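PDB 3FZ0: nucleoside hydrolase, putative from Trypanosoma brucei, which belongs to the nucleoside hydrolase family and holds a calcium ion in the model. Local coordinates for residues Leu59-Ile64 / Ser99-Leu104; Val237-Asn240 / Ile246-Leu249. The protein carries 2 engineered substitutions. All coordinates share one frame; numbering follows the deposited sequence.

Contact 1 (Leu59-Ile64 / Ser99-Leu104); sequences LYDADI and SQRVAL. Engineered in segment 99-104: Gln-100 (natural residue Lys).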
ATOM      1  N   LEU B  59      12.513 -41.036 -16.640  1.00 62.23           N
ATOM      2  CA  LEU B  59      12.013 -42.112 -15.806  1.00 62.44           C
ATOM      3  C   LEU B  59      10.843 -42.849 -16.482  1.00 62.98           C
ATOM      4  O   LEU B  59      10.815 -44.061 -16.516  1.00 62.99           O
ATOM      5  CB  LEU B  59      11.621 -41.560 -14.443  1.00 62.24           C
ATOM      6  CG  LEU B  59      11.341 -42.567 -13.323  1.00 62.92           C
ATOM      7  CD1 LEU B  59      12.625 -43.376 -12.988  1.00 62.86           C
ATOM      8  CD2 LEU B  59      10.796 -41.881 -12.085  1.00 61.84           C
ATOM      9  N   TYR B  60       9.910 -42.098 -17.052  1.00 63.81           N
ATOM     10  CA  TYR B  60       8.714 -42.655 -17.677  1.00 64.38           C
ATOM     11  C   TYR B  60       8.873 -42.999 -19.152  1.00 64.73           C
ATOM     12  O   TYR B  60       8.003 -43.617 -19.744  1.00 64.21           O
ATOM     13  CB  TYR B  60       7.558 -41.670 -17.515  1.00 64.27           C
ATOM     14  CG  TYR B  60       7.009 -41.677 -16.123  1.00 64.37           C
ATOM     15  CD1 TYR B  60       7.553 -40.848 -15.124  1.00 62.79           C
ATOM     16  CD2 TYR B  60       5.966 -42.536 -15.779  1.00 63.55           C
ATOM     17  CE1 TYR B  60       7.048 -40.873 -13.829  1.00 62.56           C
ATOM     18  CE2 TYR B  60       5.469 -42.558 -14.491  1.00 63.85           C
ATOM     19  CZ  TYR B  60       6.006 -41.732 -13.533  1.00 63.59           C
ATOM     20  OH  TYR B  60       5.493 -41.764 -12.267  1.00 65.21           O
ATOM     21  N   ASP B  61       9.984 -42.576 -19.735  1.00 65.74           N
ATOM     22  CA  ASP B  61      10.140 -42.570 -21.177  1.00 66.64           C
ATOM     23  C   ASP B  61       9.060 -41.838 -21.917  1.00 66.54           C
ATOM     24  O   ASP B  61       8.688 -42.254 -22.994  1.00 66.75           O
ATOM     25  CB  ASP B  61      10.138 -43.983 -21.687  1.00 67.22           C
ATOM     26  CG  ASP B  61      11.424 -44.354 -22.268  1.00 69.30           C
ATOM     27  OD1 ASP B  61      11.771 -43.807 -23.356  1.00 69.28           O
ATOM     28  OD2 ASP B  61      12.083 -45.191 -21.617  1.00 74.05           O
ATOM     29  N   ALA B  62       8.535 -40.771 -21.334  1.00 67.23           N
ATOM     30  CA  ALA B  62       7.382 -40.081 -21.914  1.00 67.50           C
ATOM     31  C   ALA B  62       7.830 -39.018 -22.903  1.00 67.82           C
ATOM     32  O   ALA B  62       8.786 -38.273 -22.631  1.00 68.27           O
ATOM     33  CB  ALA B  62       6.535 -39.454 -20.817  1.00 67.36           C
ATOM     34  N   ASP B  63       7.135 -38.933 -24.035  1.00 67.79           N
ATOM     35  CA  ASP B  63       7.418 -37.885 -25.012  1.00 67.85           C
ATOM     36  C   ASP B  63       6.545 -36.632 -24.857  1.00 66.92           C
ATOM     37  O   ASP B  63       6.333 -35.894 -25.809  1.00 68.22           O
ATOM     38  CB  ASP B  63       7.408 -38.447 -26.437  1.00 68.20           C
ATOM     39  CG  ASP B  63       8.487 -39.530 -26.638  1.00 71.98           C
ATOM     40  OD1 ASP B  63       9.613 -39.359 -26.087  1.00 74.24           O
ATOM     41  OD2 ASP B  63       8.221 -40.564 -27.318  1.00 73.50           O
ATOM     42  N   ILE B  64       6.079 -36.364 -23.647  1.00 65.32           N
ATOM     43  CA  ILE B  64       5.359 -35.116 -23.330  1.00 63.97           C
ATOM     44  C   ILE B  64       6.232 -33.864 -23.575  1.00 63.47           C
ATOM     45  O   ILE B  64       7.329 -33.780 -23.045  1.00 63.90           O
ATOM     46  CB  ILE B  64       4.920 -35.130 -21.854  1.00 63.62           C
ATOM     47  CG1 ILE B  64       4.060 -36.375 -21.577  1.00 62.68           C
ATOM     48  CG2 ILE B  64       4.176 -33.873 -21.483  1.00 62.59           C
ATOM     49  CD1 ILE B  64       3.762 -36.562 -20.090  1.00 60.94           C
ATOM     50  N   SER B  99      19.253 -35.259 -18.704  1.00 66.93           N
ATOM     51  CA  SER B  99      18.307 -35.672 -19.724  1.00 66.94           C
ATOM     52  C   SER B  99      18.659 -35.086 -21.094  1.00 67.16           C
ATOM     53  O   SER B  99      18.980 -33.886 -21.218  1.00 67.39           O
ATOM     54  CB  SER B  99      16.911 -35.189 -19.321  1.00 66.78           C
ATOM     55  OG  SER B  99      15.940 -35.531 -20.283  1.00 66.93           O
ATOM     56  N   GLN B 100      18.544 -35.918 -22.125  1.00 67.21           N
ATOM     57  CA  GLN B 100      18.734 -35.478 -23.510  1.00 67.32           C
ATOM     58  C   GLN B 100      17.446 -34.860 -24.076  1.00 66.79           C
ATOM     59  O   GLN B 100      17.440 -34.284 -25.160  1.00 66.75           O
ATOM     60  CB  GLN B 100      19.202 -36.651 -24.368  1.00 67.78           C
ATOM     61  CG  GLN B 100      20.447 -37.355 -23.812  1.00 69.91           C
ATOM     62  CD  GLN B 100      21.723 -36.603 -24.165  1.00 73.57           C
ATOM     63  OE1 GLN B 100      22.209 -36.666 -25.302  1.00 75.30           O
ATOM     64  NE2 GLN B 100      22.266 -35.874 -23.199  1.00 73.40           N
ATOM     65  N   ARG B 101      16.359 -34.955 -23.317  1.00 66.35           N
ATOM     66  CA  ARG B 101      15.081 -34.429 -23.746  1.00 65.83           C
ATOM     67  C   ARG B 101      15.060 -32.889 -23.804  1.00 65.79           C
ATOM     68  O   ARG B 101      14.371 -32.302 -24.660  1.00 65.55           O
ATOM     69  CB  ARG B 101      13.967 -34.968 -22.851  1.00 65.98           C
ATOM     70  CG  ARG B 101      13.543 -36.370 -23.208  1.00 66.37           C
ATOM     71  CD  ARG B 101      12.513 -36.948 -22.279  1.00 67.47           C
ATOM     72  NE  ARG B 101      12.815 -38.353 -22.103  1.00 71.15           N
ATOM     73  CZ  ARG B 101      12.269 -39.349 -22.789  1.00 71.27           C
ATOM     74  NH1 ARG B 101      11.329 -39.112 -23.680  1.00 73.25           N
ATOM     75  NH2 ARG B 101      12.656 -40.585 -22.567  1.00 71.02           N
ATOM     76  N   VAL B 102      15.826 -32.243 -22.922  1.00 65.40           N
ATOM     77  CA  VAL B 102      15.793 -30.780 -22.783  1.00 65.31           C
ATOM     78  C   VAL B 102      16.076 -30.066 -24.105  1.00 65.74           C
ATOM     79  O   VAL B 102      15.261 -29.246 -24.534  1.00 66.15           O
ATOM     80  CB  VAL B 102      16.734 -30.249 -21.656  1.00 65.17           C
ATOM     81  CG1 VAL B 102      16.754 -28.737 -21.641  1.00 64.40           C
ATOM     82  CG2 VAL B 102      16.315 -30.768 -20.308  1.00 63.96           C
ATOM     83  N   ALA B 103      17.203 -30.392 -24.747  1.00 65.76           N
ATOM     84  CA  ALA B 103      17.626 -29.746 -26.018  1.00 66.29           C
ATOM     85  C   ALA B 103      16.661 -29.950 -27.178  1.00 66.41           C
ATOM     86  O   ALA B 103      16.624 -29.135 -28.092  1.00 66.52           O
ATOM     87  CB  ALA B 103      19.041 -30.204 -26.443  1.00 65.69           C
ATOM     88  N   LEU B 104      15.902 -31.043 -27.139  1.00 66.97           N
ATOM     89  CA  LEU B 104      14.939 -31.363 -28.189  1.00 67.15           C
ATOM     90  C   LEU B 104      13.689 -30.506 -28.130  1.00 66.80           C
ATOM     91  O   LEU B 104      12.958 -30.473 -29.098  1.00 66.94           O
ATOM     92  CB  LEU B 104      14.472 -32.817 -28.092  1.00 67.23           C
ATOM     93  CG  LEU B 104      15.400 -34.014 -28.218  1.00 68.45           C
ATOM     94  CD1 LEU B 104      14.596 -35.353 -28.016  1.00 68.88           C
ATOM     95  CD2 LEU B 104      16.121 -33.970 -29.546  1.00 68.31           C
TER

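Contact 2 (Val237-Asn240 / Ile246-Leu249); sequences VNQN and IEKL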
ATOM      1  N   VAL B 237      14.417 -52.874   0.174  1.00 72.53           N
ATOM      2  CA  VAL B 237      14.804 -54.215  -0.256  1.00 71.72           C
ATOM      3  C   VAL B 237      14.608 -54.506  -1.762  1.00 70.94           C
ATOM      4  O   VAL B 237      15.570 -54.940  -2.439  1.00 71.22           O
ATOM      5  CB  VAL B 237      14.310 -55.360   0.715  1.00 72.08           C
ATOM      6  CG1 VAL B 237      14.855 -56.724   0.282  1.00 72.02           C
ATOM      7  CG2 VAL B 237      14.782 -55.087   2.139  1.00 71.42           C
ATOM      8  N   ASN B 238      13.419 -54.264  -2.307  1.00 68.78           N
ATOM      9  CA  ASN B 238      13.229 -54.571  -3.743  1.00 67.12           C
ATOM     10  C   ASN B 238      12.445 -53.448  -4.451  1.00 65.66           C
ATOM     11  O   ASN B 238      11.329 -53.635  -4.975  1.00 65.65           O
ATOM     12  CB  ASN B 238      12.658 -56.008  -3.922  1.00 67.21           C
ATOM     13  CG  ASN B 238      12.366 -56.400  -5.399  1.00 68.43           C
ATOM     14  OD1 ASN B 238      12.955 -55.870  -6.371  1.00 69.77           O
ATOM     15  ND2 ASN B 238      11.453 -57.352  -5.558  1.00 64.54           N
ATOM     16  N   GLN B 239      13.067 -52.269  -4.437  1.00 63.27           N
ATOM     17  CA  GLN B 239      12.513 -51.091  -5.028  1.00 61.11           C
ATOM     18  C   GLN B 239      12.341 -51.175  -6.517  1.00 60.70           C
ATOM     19  O   GLN B 239      13.265 -51.568  -7.237  1.00 60.46           O
ATOM     20  CB  GLN B 239      13.389 -49.907  -4.728  1.00 60.76           C
ATOM     21  CG  GLN B 239      13.284 -49.454  -3.316  1.00 60.48           C
ATOM     22  CD  GLN B 239      14.133 -48.261  -3.065  1.00 59.97           C
ATOM     23  OE1 GLN B 239      15.295 -48.233  -3.454  1.00 59.25           O
ATOM     24  NE2 GLN B 239      13.563 -47.247  -2.418  1.00 61.89           N
ATOM     25  N   ASN B 240      11.156 -50.776  -6.986  1.00 59.62           N
ATOM     26  CA  ASN B 240      10.986 -50.512  -8.396  1.00 58.70           C
ATOM     27  C   ASN B 240      11.617 -49.127  -8.728  1.00 59.39           C
ATOM     28  O   ASN B 240      12.074 -48.423  -7.823  1.00 58.59           O
ATOM     29  CB  ASN B 240       9.515 -50.678  -8.843  1.00 57.24           C
ATOM     30  CG  ASN B 240       8.580 -49.601  -8.300  1.00 57.23           C
ATOM     31  OD1 ASN B 240       8.956 -48.425  -8.194  1.00 56.94           O
ATOM     32  ND2 ASN B 240       7.323 -49.986  -8.015  1.00 50.88           N
ATOM     33  N   ILE B 246      11.654 -41.769  -6.087  1.00 61.69           N
ATOM     34  CA  ILE B 246      11.017 -41.026  -5.009  1.00 61.59           C
ATOM     35  C   ILE B 246      11.934 -40.961  -3.792  1.00 62.24           C
ATOM     36  O   ILE B 246      12.120 -39.893  -3.237  1.00 62.57           O
ATOM     37  CB  ILE B 246       9.565 -41.544  -4.663  1.00 61.87           C
ATOM     38  CG1 ILE B 246       8.636 -41.356  -5.887  1.00 60.44           C
ATOM     39  CG2 ILE B 246       8.995 -40.851  -3.358  1.00 60.83           C
ATOM     40  CD1 ILE B 246       7.259 -41.959  -5.727  1.00 60.79           C
ATOM     41  N   GLU B 247      12.566 -42.066  -3.419  1.00 62.78           N
ATOM     42  CA  GLU B 247      13.523 -42.019  -2.296  1.00 63.89           C
ATOM     43  C   GLU B 247      14.639 -40.991  -2.514  1.00 64.01           C
ATOM     44  O   GLU B 247      15.001 -40.268  -1.578  1.00 64.66           O
ATOM     45  CB  GLU B 247      14.110 -43.396  -1.922  1.00 63.23           C
ATOM     46  CG  GLU B 247      14.801 -43.405  -0.585  1.00 63.56           C
ATOM     47  CD  GLU B 247      15.501 -44.726  -0.241  1.00 65.15           C
ATOM     48  OE1 GLU B 247      15.879 -44.884   0.927  1.00 66.91           O
ATOM     49  OE2 GLU B 247      15.687 -45.611  -1.115  1.00 67.79           O
ATOM     50  N   LYS B 248      15.168 -40.922  -3.732  1.00 63.90           N
ATOM     51  CA  LYS B 248      16.253 -39.995  -4.037  1.00 64.14           C
ATOM     52  C   LYS B 248      15.770 -38.543  -4.091  1.00 64.28           C
ATOM     53  O   LYS B 248      16.465 -37.626  -3.651  1.00 63.91           O
ATOM     54  CB  LYS B 248      16.926 -40.377  -5.356  1.00 64.23           C
ATOM     55  CG  LYS B 248      17.909 -41.553  -5.284  1.00 64.35           C
ATOM     56  CD  LYS B 248      18.363 -41.863  -6.697  1.00 65.66           C
ATOM     57  CE  LYS B 248      19.169 -43.106  -6.791  1.00 67.79           C
ATOM     58  NZ  LYS B 248      19.538 -43.300  -8.210  1.00 68.09           N
ATOM     59  N   LEU B 249      14.573 -38.348  -4.641  1.00 64.34           N
ATOM     60  CA  LEU B 249      13.962 -37.026  -4.764  1.00 64.35           C
ATOM     61  C   LEU B 249      13.699 -36.343  -3.426  1.00 64.53           C
ATOM     62  O   LEU B 249      13.860 -35.137  -3.315  1.00 64.45           O
ATOM     63  CB  LEU B 249      12.653 -37.163  -5.506  1.00 64.18           C
ATOM     64  CG  LEU B 249      11.876 -35.917  -5.820  1.00 64.63           C
ATOM     65  CD1 LEU B 249      12.578 -35.050  -6.886  1.00 64.20           C
ATOM     66  CD2 LEU B 249      10.508 -36.370  -6.266  1.00 65.54           C
TER

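Contact 1 (Leu59-Ile64 / Ser99-Leu104)
Arg-101 reaches across from the short, weakly bonded helix near 101-104 to the turn that follows helix 46-60, where Asp-61 and Asp-63 receive its guanidinium. Its CB already points toward that turn. CG stands anti to the carbonyl carbon (chi1 -80°), and the chain runs straight through CG before it bends at chi3. CD comes within 4.0 Å of Ala-62 O, a loose contact. NE turns back to Asp-58, in the last turn of helix 46-60, and makes a salt bridge there.

NH2 makes a weak, long salt bridge with Asp-61 OD1 (3.4 Å). This carboxylate is set nearly perpendicular to the guanidinium, at 89°. NH1 pairs more closely with Asp-63 OD1, 3.0 Å away, and here the two planes are only 31° apart. NH1 also sits 2.9 Å from Ala-62 O, but at an angle too poor for a hydrogen bond. Both carboxylate oxygens lie at the guanidinium edge, while Ala-62 N sits over one face. Asp-58, Asp-61 and Asp-63 together probably limit the rotation of the group, Asp-61 only weakly.

The backbone of Arg-101 is held as well. Arg-101 N donates to Ser-99 OG at 3.1 Å. Asp-61 has positive phi and ends helix 46-60 in a Schellman motif. The arrangement is a surface salt-bridge network joining a Schellman-terminated helix to a short helical turn preceded by a Ser-99 capping bond.

Contact 2 (Val237-Asn240 / Ile246-Leu249)
Glu-247 takes a side-chain hydrogen bond from Gln-239, which lies just ahead of the helix that carries the glutamate. The second segment, 246-249, is part of helix 241-249. It opens with Ile-246, whose side chain is buried. This residue packs inward on Ile-21 and Met-24 of helix 17-27 and on Ile-355 and Val-356 of helix 345-356.

Glu-247 comes next, and its CB points toward the loop. CG is anti to the backbone N, and the rest of the chain is extended. This carries the carboxylate out from the helix to the amide of Gln-239. The Gln-239 chain is also extended beyond CG, and the two side chains cross at about a right angle. NE2 of Gln-239 donates to OE2 of Glu-247 at 3.0 Å, with an angle of 144° at the hydrogen. The donor comes from above the carboxylate plane, 49° out of it. The amide and carboxylate planes are nearly perpendicular, 84° apart, and the groups do not lie side by side.

Both groups have stronger partners outside the two segments. Glu-247 OE1 forms a salt bridge with Arg-227, and Gln-239 NE2 also donates to Val-225 O. The two carboxylate oxygens thus have different partners, which should limit the rotation of the group.

Lys-248 follows, and its NZ pairs with Glu-244 one turn back. Leu-249 is buried again and packs on Ala-20 and Phe-91. Before the helix, Asn-240 is the N-cap, and its OD1 accepts from Gln-243 N. The arrangement is a capped amphipathic surface helix, with its preceding loop tied to its outer side by a glutamine-glutamate bond.

In the fold
Both contacts lie at the surface, and neither is touched by another chain of the assembly. Their centres are about 21 Å apart, and their nearest atoms are about 6 Å apart without touching. They do share neighbours. Leu-59 and Tyr-60 of contact 1 pack on Trp-242 of helix 241-249, the helix that carries Glu-247 in contact 2. Both also rest on Met-24 of helix 17-27, as does Ile-246. The chemistry differs. Contact 1 is charged and joins parts of the chain 35 residues apart. Contact 2 is more local, and a neutral amide meets a carboxylate whose charge is paired with Arg-227.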